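Long-range contacts in putative non-ribosomal peptide synthetase (Actinomadura parvosata subsp. kistnae, PDB 6M7L), which is a condensation-like domain of a putative non-ribosomal peptide synthetase, probably an X-domain that recruits cytochrome P450 enzymes rather than forming peptide bonds: residues E42-R47 / E403-L408; R29-L34 / A148-A153; I371-L376 / E407-L412; G112-R117 / H133-T138. One frame throughout, in Å; residues are numbered along the deposited sequence.

Contact 1 (E42-R47 / E403-L408); sequences EGLHVR and EEAMEL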
# COMPACT_ATOMS: atom_id res chain seq x y z
N GLU A 42 2.13 12.22 -28.89
CA GLU A 42 1.51 11.31 -27.94
C GLU A 42 0.76 12.09 -26.88
O GLU A 42 1.27 13.08 -26.34
CB GLU A 42 2.55 10.40 -27.30
CG GLU A 42 3.23 9.45 -28.28
CD GLU A 42 2.26 8.48 -28.91
OE1 GLU A 42 1.61 7.71 -28.17
OE2 GLU A 42 2.13 8.49 -30.16
N GLY A 43 -0.47 11.66 -26.59
CA GLY A 43 -1.25 12.34 -25.57
C GLY A 43 -0.56 12.28 -24.22
O GLY A 43 0.04 11.28 -23.85
N LEU A 44 -0.64 13.39 -23.49
CA LEU A 44 -0.11 13.45 -22.13
C LEU A 44 -1.14 12.80 -21.22
O LEU A 44 -2.05 13.45 -20.69
CB LEU A 44 0.18 14.89 -21.73
CG LEU A 44 1.39 15.53 -22.41
CD1 LEU A 44 1.51 17.01 -22.05
CD2 LEU A 44 2.65 14.77 -22.02
N HIS A 45 -1.00 11.49 -21.05
CA HIS A 45 -1.95 10.68 -20.31
C HIS A 45 -1.23 9.87 -19.23
O HIS A 45 -0.05 9.56 -19.35
CB HIS A 45 -2.71 9.71 -21.23
CG HIS A 45 -3.31 10.36 -22.44
ND1 HIS A 45 -3.43 9.71 -23.64
CD2 HIS A 45 -3.84 11.59 -22.62
CE1 HIS A 45 -3.99 10.51 -24.53
NE2 HIS A 45 -4.25 11.66 -23.93
N VAL A 46 -1.97 9.53 -18.19
CA VAL A 46 -1.60 8.45 -17.30
C VAL A 46 -2.39 7.22 -17.72
O VAL A 46 -3.51 7.33 -18.24
CB VAL A 46 -1.85 8.80 -15.82
CG1 VAL A 46 -0.87 9.86 -15.34
CG2 VAL A 46 -3.28 9.26 -15.62
N ARG A 47 -1.81 6.04 -17.52
CA ARG A 47 -2.49 4.84 -17.96
C ARG A 47 -1.99 3.63 -17.18
O ARG A 47 -0.85 3.60 -16.72
CB ARG A 47 -2.32 4.61 -19.47
CG ARG A 47 -0.93 4.17 -19.91
CD ARG A 47 0.05 5.36 -19.90
NE ARG A 47 1.20 5.08 -19.05
CZ ARG A 47 2.32 4.52 -19.49
NH1 ARG A 47 3.30 4.27 -18.63
NH2 ARG A 47 2.46 4.21 -20.77
N GLU A 403 7.41 3.74 -21.56
CA GLU A 403 7.57 4.93 -20.74
C GLU A 403 6.51 5.97 -21.09
O GLU A 403 6.11 6.11 -22.25
CB GLU A 403 8.96 5.53 -20.93
CG GLU A 403 10.10 4.66 -20.40
CD GLU A 403 10.16 4.63 -18.89
OE1 GLU A 403 10.89 3.77 -18.34
OE2 GLU A 403 9.50 5.47 -18.24
N GLU A 404 6.04 6.68 -20.07
CA GLU A 404 4.99 7.68 -20.27
C GLU A 404 5.46 8.78 -21.23
O GLU A 404 6.65 9.10 -21.31
CB GLU A 404 4.60 8.31 -18.93
CG GLU A 404 3.63 7.47 -18.11
CD GLU A 404 3.52 7.95 -16.68
OE1 GLU A 404 4.47 8.61 -16.20
OE2 GLU A 404 2.49 7.67 -16.04
N ALA A 405 4.50 9.33 -21.96
CA ALA A 405 4.78 10.50 -22.79
C ALA A 405 5.20 11.66 -21.90
O ALA A 405 4.59 11.91 -20.86
CB ALA A 405 3.56 10.87 -23.62
N MET A 406 6.25 12.36 -22.30
CA MET A 406 6.77 13.46 -21.51
C MET A 406 7.25 14.58 -22.42
O MET A 406 7.55 14.36 -23.60
CB MET A 406 7.91 13.01 -20.58
CG MET A 406 9.19 12.61 -21.31
SD MET A 406 10.51 12.23 -20.15
CE MET A 406 11.91 12.10 -21.25
N GLU A 407 7.31 15.79 -21.86
CA GLU A 407 7.87 16.93 -22.56
C GLU A 407 9.35 17.12 -22.28
O GLU A 407 10.03 17.83 -23.03
CB GLU A 407 7.13 18.21 -22.18
CG GLU A 407 5.63 18.16 -22.36
CD GLU A 407 4.97 19.47 -22.00
OE1 GLU A 407 5.14 20.45 -22.76
OE2 GLU A 407 4.30 19.52 -20.95
N LEU A 408 9.86 16.51 -21.21
CA LEU A 408 11.26 16.66 -20.85
C LEU A 408 12.15 15.92 -21.84
O LEU A 408 11.72 15.00 -22.54
CB LEU A 408 11.49 16.14 -19.43
CG LEU A 408 10.63 16.78 -18.34
CD1 LEU A 408 10.51 15.85 -17.15
CD2 LEU A 408 11.22 18.12 -17.93

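Contact 2 (R29-L34 / A148-A153); sequences RRMWLL and AHRIAA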
# COMPACT_ATOMS: atom_id res chain seq x y z
N ARG A 29 -5.11 24.26 -17.17
CA ARG A 29 -5.01 25.21 -18.28
C ARG A 29 -3.93 24.79 -19.26
O ARG A 29 -4.15 24.76 -20.48
CB ARG A 29 -4.74 26.61 -17.73
CG ARG A 29 -4.40 27.66 -18.77
CD ARG A 29 -5.56 27.94 -19.70
NE ARG A 29 -5.19 28.92 -20.72
CZ ARG A 29 -5.97 29.28 -21.73
NH1 ARG A 29 -7.18 28.75 -21.87
NH2 ARG A 29 -5.54 30.19 -22.60
N ARG A 30 -2.74 24.45 -18.75
CA ARG A 30 -1.66 24.03 -19.64
C ARG A 30 -1.96 22.69 -20.28
O ARG A 30 -1.69 22.49 -21.48
CB ARG A 30 -0.34 23.98 -18.87
CG ARG A 30 0.87 23.79 -19.77
CD ARG A 30 2.17 23.97 -19.02
NE ARG A 30 3.31 23.78 -19.90
CZ ARG A 30 3.84 22.60 -20.19
NH1 ARG A 30 3.33 21.49 -19.66
NH2 ARG A 30 4.88 22.51 -21.00
N MET A 31 -2.53 21.75 -19.52
CA MET A 31 -2.85 20.44 -20.07
C MET A 31 -3.89 20.55 -21.18
O MET A 31 -3.80 19.85 -22.20
CB MET A 31 -3.33 19.50 -18.97
CG MET A 31 -2.27 19.13 -17.95
SD MET A 31 -0.79 18.47 -18.71
CE MET A 31 -1.51 17.20 -19.73
N TRP A 32 -4.89 21.41 -21.00
CA TRP A 32 -5.91 21.58 -22.02
C TRP A 32 -5.29 22.11 -23.31
O TRP A 32 -5.58 21.61 -24.41
CB TRP A 32 -7.00 22.52 -21.52
CG TRP A 32 -8.20 22.59 -22.42
CD1 TRP A 32 -9.32 21.81 -22.35
CD2 TRP A 32 -8.40 23.48 -23.53
NE1 TRP A 32 -10.20 22.16 -23.34
CE2 TRP A 32 -9.66 23.18 -24.08
CE3 TRP A 32 -7.63 24.49 -24.10
CZ2 TRP A 32 -10.17 23.86 -25.19
CZ3 TRP A 32 -8.14 25.17 -25.20
CH2 TRP A 32 -9.40 24.85 -25.73
N LEU A 33 -4.43 23.13 -23.20
CA LEU A 33 -3.80 23.72 -24.37
C LEU A 33 -2.96 22.69 -25.12
O LEU A 33 -3.12 22.50 -26.34
CB LEU A 33 -2.95 24.92 -23.96
CG LEU A 33 -3.74 26.14 -23.47
CD1 LEU A 33 -2.82 27.18 -22.87
CD2 LEU A 33 -4.56 26.73 -24.60
N LEU A 34 -2.07 21.99 -24.41
CA LEU A 34 -1.23 20.99 -25.05
C LEU A 34 -2.02 19.79 -25.57
O LEU A 34 -1.47 19.00 -26.35
CB LEU A 34 -0.16 20.50 -24.09
CG LEU A 34 0.78 21.55 -23.50
CD1 LEU A 34 1.84 20.89 -22.64
CD2 LEU A 34 1.42 22.39 -24.60
N ALA A 148 -6.27 7.96 -18.65
CA ALA A 148 -6.84 9.18 -18.09
C ALA A 148 -5.95 10.35 -18.48
O ALA A 148 -4.73 10.28 -18.32
CB ALA A 148 -6.98 9.09 -16.57
N HIS A 149 -6.55 11.41 -19.00
CA HIS A 149 -5.78 12.58 -19.38
C HIS A 149 -5.21 13.26 -18.14
O HIS A 149 -5.86 13.29 -17.09
CB HIS A 149 -6.64 13.56 -20.18
CG HIS A 149 -5.84 14.55 -20.97
ND1 HIS A 149 -5.23 15.64 -20.40
CD2 HIS A 149 -5.53 14.59 -22.29
CE1 HIS A 149 -4.58 16.32 -21.33
NE2 HIS A 149 -4.75 15.71 -22.48
N ARG A 150 -4.00 13.80 -18.26
CA ARG A 150 -3.35 14.40 -17.11
C ARG A 150 -4.01 15.70 -16.66
O ARG A 150 -3.60 16.27 -15.65
CB ARG A 150 -1.86 14.64 -17.40
CG ARG A 150 -1.09 13.38 -17.73
CD ARG A 150 0.40 13.65 -17.87
NE ARG A 150 1.18 12.90 -16.89
CZ ARG A 150 1.69 11.69 -17.12
NH1 ARG A 150 2.38 11.08 -16.17
NH2 ARG A 150 1.52 11.10 -18.29
N ILE A 151 -5.02 16.18 -17.40
CA ILE A 151 -5.83 17.29 -16.92
C ILE A 151 -6.73 16.85 -15.77
O ILE A 151 -7.24 17.69 -15.03
CB ILE A 151 -6.67 17.87 -18.08
CG1 ILE A 151 -7.20 19.27 -17.73
CG2 ILE A 151 -7.83 16.95 -18.42
CD1 ILE A 151 -7.99 19.91 -18.85
N ALA A 152 -6.91 15.54 -15.60
CA ALA A 152 -7.79 15.00 -14.58
C ALA A 152 -7.10 14.07 -13.60
O ALA A 152 -7.64 13.84 -12.52
CB ALA A 152 -8.96 14.25 -15.21
N ALA A 153 -5.93 13.53 -13.94
CA ALA A 153 -5.30 12.50 -13.13
C ALA A 153 -3.79 12.66 -13.19
O ALA A 153 -3.23 12.85 -14.27
CB ALA A 153 -5.71 11.10 -13.61

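Contact 3 (I371-L376 / E407-L412); sequences IFQVAL and ELDLWL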
# COMPACT_ATOMS: atom_id res chain seq x y z
N ILE A 371 11.40 26.34 -18.63
CA ILE A 371 12.30 26.56 -17.49
C ILE A 371 13.34 25.45 -17.36
O ILE A 371 14.54 25.74 -17.23
CB ILE A 371 11.50 26.73 -16.19
CG1 ILE A 371 10.50 27.87 -16.33
CG2 ILE A 371 12.45 27.01 -15.03
CD1 ILE A 371 9.71 28.16 -15.07
N PHE A 372 12.91 24.19 -17.37
CA PHE A 372 13.85 23.08 -17.32
C PHE A 372 13.44 22.01 -18.32
O PHE A 372 12.26 21.86 -18.65
CB PHE A 372 13.96 22.48 -15.91
CG PHE A 372 12.65 22.01 -15.33
CD1 PHE A 372 12.18 20.73 -15.59
CD2 PHE A 372 11.90 22.85 -14.52
CE1 PHE A 372 10.98 20.30 -15.06
CE2 PHE A 372 10.70 22.42 -13.99
CZ PHE A 372 10.24 21.15 -14.26
N GLN A 373 14.44 21.28 -18.81
CA GLN A 373 14.22 20.16 -19.71
C GLN A 373 14.72 18.85 -19.12
O GLN A 373 14.48 17.79 -19.72
CB GLN A 373 14.92 20.41 -21.06
CG GLN A 373 14.43 21.64 -21.80
CD GLN A 373 14.92 22.93 -21.17
OE1 GLN A 373 16.10 23.07 -20.85
NE2 GLN A 373 14.02 23.89 -20.98
N VAL A 374 15.40 18.89 -17.98
CA VAL A 374 15.87 17.71 -17.27
C VAL A 374 15.23 17.72 -15.89
O VAL A 374 15.17 18.77 -15.24
CB VAL A 374 17.41 17.69 -17.17
CG1 VAL A 374 17.89 16.49 -16.37
CG2 VAL A 374 18.02 17.70 -18.56
N ALA A 375 14.74 16.57 -15.46
CA ALA A 375 14.13 16.43 -14.15
C ALA A 375 14.74 15.25 -13.42
O ALA A 375 15.23 14.30 -14.04
CB ALA A 375 12.61 16.26 -14.25
N LEU A 376 14.72 15.32 -12.09
CA LEU A 376 15.35 14.32 -11.24
C LEU A 376 14.38 13.87 -10.16
O LEU A 376 13.80 14.71 -9.47
CB LEU A 376 16.63 14.88 -10.61
CG LEU A 376 17.25 14.06 -9.47
CD1 LEU A 376 17.64 12.67 -9.94
CD2 LEU A 376 18.46 14.79 -8.89
N GLU A 407 7.31 15.79 -21.86
CA GLU A 407 7.87 16.93 -22.56
C GLU A 407 9.35 17.12 -22.28
O GLU A 407 10.03 17.83 -23.03
CB GLU A 407 7.13 18.21 -22.18
CG GLU A 407 5.63 18.16 -22.36
CD GLU A 407 4.97 19.47 -22.00
OE1 GLU A 407 5.14 20.45 -22.76
OE2 GLU A 407 4.30 19.52 -20.95
N LEU A 408 9.86 16.51 -21.21
CA LEU A 408 11.26 16.66 -20.85
C LEU A 408 12.15 15.92 -21.84
O LEU A 408 11.72 15.00 -22.54
CB LEU A 408 11.49 16.14 -19.43
CG LEU A 408 10.63 16.78 -18.34
CD1 LEU A 408 10.51 15.85 -17.15
CD2 LEU A 408 11.22 18.12 -17.93
N ASP A 409 13.41 16.35 -21.90
CA ASP A 409 14.40 15.60 -22.67
C ASP A 409 14.95 14.44 -21.87
O ASP A 409 15.20 13.36 -22.41
CB ASP A 409 15.54 16.52 -23.11
CG ASP A 409 15.04 17.80 -23.73
OD1 ASP A 409 13.89 17.82 -24.22
OD2 ASP A 409 15.79 18.80 -23.74
N LEU A 410 15.15 14.65 -20.57
CA LEU A 410 15.73 13.65 -19.69
C LEU A 410 15.00 13.68 -18.35
O LEU A 410 14.73 14.75 -17.80
CB LEU A 410 17.22 13.90 -19.49
CG LEU A 410 18.07 13.81 -20.75
CD1 LEU A 410 19.43 14.46 -20.54
CD2 LEU A 410 18.22 12.36 -21.19
N TRP A 411 14.69 12.49 -17.83
CA TRP A 411 14.05 12.35 -16.53
C TRP A 411 14.79 11.25 -15.78
O TRP A 411 14.59 10.06 -16.05
CB TRP A 411 12.56 12.03 -16.67
CG TRP A 411 11.78 12.37 -15.44
CD1 TRP A 411 12.27 12.87 -14.27
CD2 TRP A 411 10.36 12.24 -15.26
NE1 TRP A 411 11.25 13.07 -13.37
CE2 TRP A 411 10.07 12.69 -13.95
CE3 TRP A 411 9.32 11.80 -16.07
CZ2 TRP A 411 8.78 12.70 -13.44
CZ3 TRP A 411 8.03 11.81 -15.56
CH2 TRP A 411 7.77 12.26 -14.25
N LEU A 412 15.66 11.65 -14.86
CA LEU A 412 16.46 10.70 -14.08
C LEU A 412 15.68 10.31 -12.83
O LEU A 412 15.49 11.14 -11.93
CB LEU A 412 17.81 11.31 -13.73
CG LEU A 412 18.73 10.44 -12.89
CD1 LEU A 412 18.99 9.10 -13.57
CD2 LEU A 412 20.03 11.17 -12.62

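Contact 4 (G112-R117 / H133-T138); sequences GLLADR and HLFPLT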
# COMPACT_ATOMS: atom_id res chain seq x y z
N GLY A 112 1.00 -3.63 -29.17
CA GLY A 112 0.61 -2.57 -30.08
C GLY A 112 -0.71 -1.93 -29.70
O GLY A 112 -0.87 -0.71 -29.79
N LEU A 113 -1.67 -2.75 -29.28
CA LEU A 113 -2.98 -2.22 -28.90
C LEU A 113 -2.88 -1.30 -27.69
O LEU A 113 -3.46 -0.21 -27.67
CB LEU A 113 -3.95 -3.37 -28.63
CG LEU A 113 -4.43 -4.08 -29.89
CD1 LEU A 113 -5.10 -5.39 -29.54
CD2 LEU A 113 -5.38 -3.18 -30.65
N LEU A 114 -2.13 -1.73 -26.67
CA LEU A 114 -1.99 -0.91 -25.47
C LEU A 114 -1.34 0.43 -25.78
O LEU A 114 -1.79 1.47 -25.28
CB LEU A 114 -1.19 -1.67 -24.41
CG LEU A 114 -1.87 -2.87 -23.76
CD1 LEU A 114 -0.86 -3.65 -22.92
CD2 LEU A 114 -3.05 -2.43 -22.91
N ALA A 115 -0.29 0.42 -26.60
CA ALA A 115 0.37 1.67 -26.95
C ALA A 115 -0.55 2.58 -27.76
O ALA A 115 -0.63 3.79 -27.48
CB ALA A 115 1.65 1.38 -27.74
N ASP A 116 -1.26 2.02 -28.74
CA ASP A 116 -2.16 2.82 -29.56
C ASP A 116 -3.29 3.41 -28.72
O ASP A 116 -3.56 4.62 -28.79
CB ASP A 116 -2.73 1.98 -30.70
CG ASP A 116 -3.89 2.65 -31.39
OD1 ASP A 116 -3.65 3.61 -32.16
OD2 ASP A 116 -5.05 2.24 -31.15
N ARG A 117 -3.95 2.58 -27.92
CA ARG A 117 -5.08 3.06 -27.13
C ARG A 117 -4.63 4.05 -26.06
O ARG A 117 -5.39 4.96 -25.71
CB ARG A 117 -5.81 1.88 -26.48
CG ARG A 117 -6.39 0.88 -27.46
CD ARG A 117 -7.39 1.51 -28.41
NE ARG A 117 -8.18 0.50 -29.11
CZ ARG A 117 -7.84 -0.05 -30.27
NH1 ARG A 117 -8.62 -0.97 -30.83
NH2 ARG A 117 -6.71 0.31 -30.87
N HIS A 133 -10.27 0.31 -22.15
CA HIS A 133 -10.19 -0.59 -23.30
C HIS A 133 -10.00 -2.00 -22.77
O HIS A 133 -8.94 -2.33 -22.23
CB HIS A 133 -9.04 -0.19 -24.22
CG HIS A 133 -8.97 1.27 -24.51
ND1 HIS A 133 -9.50 1.83 -25.65
CD2 HIS A 133 -8.44 2.30 -23.80
CE1 HIS A 133 -9.30 3.14 -25.63
NE2 HIS A 133 -8.66 3.44 -24.52
N LEU A 134 -11.03 -2.83 -22.92
CA LEU A 134 -10.97 -4.22 -22.49
C LEU A 134 -10.53 -5.09 -23.66
O LEU A 134 -11.02 -4.94 -24.78
CB LEU A 134 -12.33 -4.68 -21.97
CG LEU A 134 -12.43 -6.13 -21.50
CD1 LEU A 134 -11.38 -6.42 -20.44
CD2 LEU A 134 -13.82 -6.42 -20.97
N PHE A 135 -9.59 -6.01 -23.39
CA PHE A 135 -9.01 -6.88 -24.41
C PHE A 135 -9.23 -8.33 -24.01
O PHE A 135 -8.40 -8.91 -23.29
CB PHE A 135 -7.53 -6.57 -24.61
CG PHE A 135 -7.26 -5.16 -25.05
CD1 PHE A 135 -7.34 -4.81 -26.39
CD2 PHE A 135 -6.92 -4.19 -24.13
CE1 PHE A 135 -7.10 -3.51 -26.80
CE2 PHE A 135 -6.67 -2.88 -24.53
CZ PHE A 135 -6.76 -2.55 -25.87
N PRO A 136 -10.32 -8.95 -24.45
CA PRO A 136 -10.57 -10.36 -24.13
C PRO A 136 -9.56 -11.26 -24.82
O PRO A 136 -9.40 -11.22 -26.05
CB PRO A 136 -11.99 -10.61 -24.65
CG PRO A 136 -12.60 -9.24 -24.76
CD PRO A 136 -11.47 -8.33 -25.13
N LEU A 137 -8.86 -12.08 -24.03
CA LEU A 137 -7.93 -13.08 -24.54
C LEU A 137 -8.53 -14.47 -24.53
O LEU A 137 -8.49 -15.18 -25.54
CB LEU A 137 -6.64 -13.05 -23.71
CG LEU A 137 -5.93 -11.70 -23.67
CD1 LEU A 137 -4.84 -11.70 -22.60
CD2 LEU A 137 -5.35 -11.37 -25.03
N THR A 138 -9.09 -14.89 -23.40
CA THR A 138 -9.91 -16.09 -23.27
C THR A 138 -11.14 -15.72 -22.46
O THR A 138 -11.34 -14.57 -22.07
CB THR A 138 -9.14 -17.24 -22.61
OG1 THR A 138 -8.97 -16.96 -21.21
CG2 THR A 138 -7.78 -17.44 -23.25

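Contact 1 (E42-R47 / E403-L408)
Glu404 and Ala405 pack against Arg47 and the Glu42-Leu44 segment where the chain crosses between the two lobes of the condensation-domain fold. Strand 45-53 belongs to the five-stranded sheet of one lobe, while 403-408 leads from strand 395-399, at the border of that sheet, to strand 410-418 in the other lobe. At the start of this crossover the side chain of Glu403 points away from 42-47, and its OE1 is hydrogen-bonded to Ser248 OG. Glu404 comes next and lays its CG over one face of the Arg47 guanidinium, 3.3 Å from NH1. The contact is therefore aliphatic on planar; the charges stay apart, with Glu404 OE2 4.2 Å from Arg47 NE and the carboxylate turned 49° from the guanidinium plane. Arg47 NH2 is instead hydrogen-bonded to Pro402 O, and Glu404 OE1 forms a long, weak ion pair with Arg150 NH1. Ala405 points CB at the start of the other segment, 3.6 Å from Gly43 O and 3.8 Å from Glu42 CB. Glu42 bends at chi2 (-62°), and its carboxylate forms a salt bridge with Arg245. Leu44, the centre of an inverse gamma turn, brings CD2 to 3.6 Å from Ala405 O. The Met406 side chain points away from 42-47 and touches Val432. Glu407 extends beyond CG to cross Leu44 at about a right angle, and its OE2, salt-bridged to Arg30 NH1, sits 3.9 Å from Leu44 CD1.

Contact 2 (R29-L34 / A148-A153)
Met31, on helix 26-34, projects onto the turn His149-Ile151 that follows strand 141-149. In sequence this turn corresponds to the start of the HHxxxDG motif of condensation domains; Arg150 in place of the second histidine is consistent with a condensation-like domain that does not catalyse condensation, as in X-domains. From the helix, Met31 CB meets Ile151 first, 3.8 Å from its CB. The next atom, CG, passes 3.9 Å from the carbonyl oxygen of Arg150, and SD lies 4.2 Å from Arg150 CB. The chain bends at chi2 (-53°), which places SD, and again at chi3 (-52°), which brings CE round to the turn. There the methyl lies 3.5 Å from Arg150 CB and also touches His149 CE1, approaching the imidazole obliquely. Beside Met31, the CD1 methyl of Ile151 rests against Trp32, near CB and the edge of the indole, with the two side chains running side by side; Trp32 NE1 is hydrogen-bonded to Phe79 O. The helix contributes mainly apolar side-chain atoms. Across the turn, the imidazole is held by its own backbone: Ile151 N donates to His149 ND1 over 3.1 Å, and the donor nitrogen lies only 7° out of the ring plane.

Contact 3 (I371-L376 / E407-L412)
The indole of Trp411 meets Ala375 with its pyrrole edge: Ala375 O lies near the ring plane, 3.3 Å from CD1, and Ala375 CB touches the same carbon. Trp411 chi1 (-159°) sets CG anti to the backbone N, and the ring beyond it flanks Ala375. Over one face of the indole, offset toward the rim, sits Leu408 CD1, the same methyl that packs 3.6 Å from Ala375 CB. NE1 of the indole is hydrogen-bonded to Gln377 OE1, and Trp318 meets the ring from strand 317-324. The other aromatic group, Phe372, takes the methyl Leu408 CD2 obliquely, 3.6 Å from CE1. Leu408 thus divides its two branches between the phenyl ring and Ala375 with the indole. Behind these side chains, strands 374-380 and 410-418 run parallel as neighbours in a mixed sheet, their short segments 11° apart, although the chain between them visits the sheet of the other lobe through strand 395-399. Ala375, paired with Trp411, hydrogen-bonds to the residues flanking that tryptophan: N to Leu410 O at 3.0 Å and O to Leu412 N at 2.8 Å. Where the strands begin, Gln373 O is shared by two donors, Asp409 N at 2.8 Å and, more weakly, Leu410 N. Asp409 runs alongside Gln373, with OD2 against its CB, while that oxygen forms a salt bridge with Arg238 and Gln373 NE2 is hydrogen-bonded to His369 O. On the face opposite Ala375 and Trp411, Val374 lies beside Leu410 and Leu376 beside Leu412. Helix 272-288 packs on Val374 and Leu376 from that side.

Contact 4 (G112-R117 / H133-T138)
Arg117 lies over the imidazole of His133, with its CB 3.6 Å from the ring centroid and only 1° off the ring normal, an almost centred CH-pi contact. Its next carbons drift toward one side of the ring: CD is 3.5 Å from His133 ND1. Arg117 CG also reaches the edge of the Phe135 ring, 3.8 Å from CZ. The same phenyl tip takes Leu113 CB, 3.6 Å from CE1, and more loosely Leu114 CD2, both obliquely. Phe135 chi1 (-60°) sets CG anti to the carbonyl carbon, on the helix side; the ring beyond it meets Leu113, Leu114 and Arg117. Helix 110-119 and strand 130-136 belong to a beta-alpha-beta unit with strand 100-102; helix and strand segments run nearly antiparallel, at 170°, with axes 10.5 Å apart. A second shell fixes the polar ends. Glu101, on strand 100-102, reaches both partners of the CH-pi contact, hydrogen-bonding to His133 ND1 through OE2 and forming a salt bridge with Arg117 NH1 through OE1. On the helix itself, Arg117 NH2 meets Asp116 OD2 at 2.6 Å in a salt bridge, while His133 NE2 is hydrogen-bonded to Arg131 NE and Leu145 covers Leu114, Arg117 and His133 from strand 141-149.

Contacts 2, 3 and 4 are buried, whereas contact 1, whose centre lies about 9 Å from the centre of the chain, is only partly so. Contacts 1, 2 and 4 all reach the same five-stranded sheet; contact 3 lies in the sheet of the other lobe and shares Glu407 and Leu408 with contact 1. Contacts 1 and 2 adjoin, through neighbouring strands 45-53 and 141-149 and through the bridge from Glu407 to Arg30. Backbone hydrogen bonds carry contact 3 alone; the other three rest mainly on side-chain packing, apolar in contact 2 and mixed with charged groups in contacts 1 and 4. Contact 4 is peripheral, its centre about 23 Å from the centre of the chain.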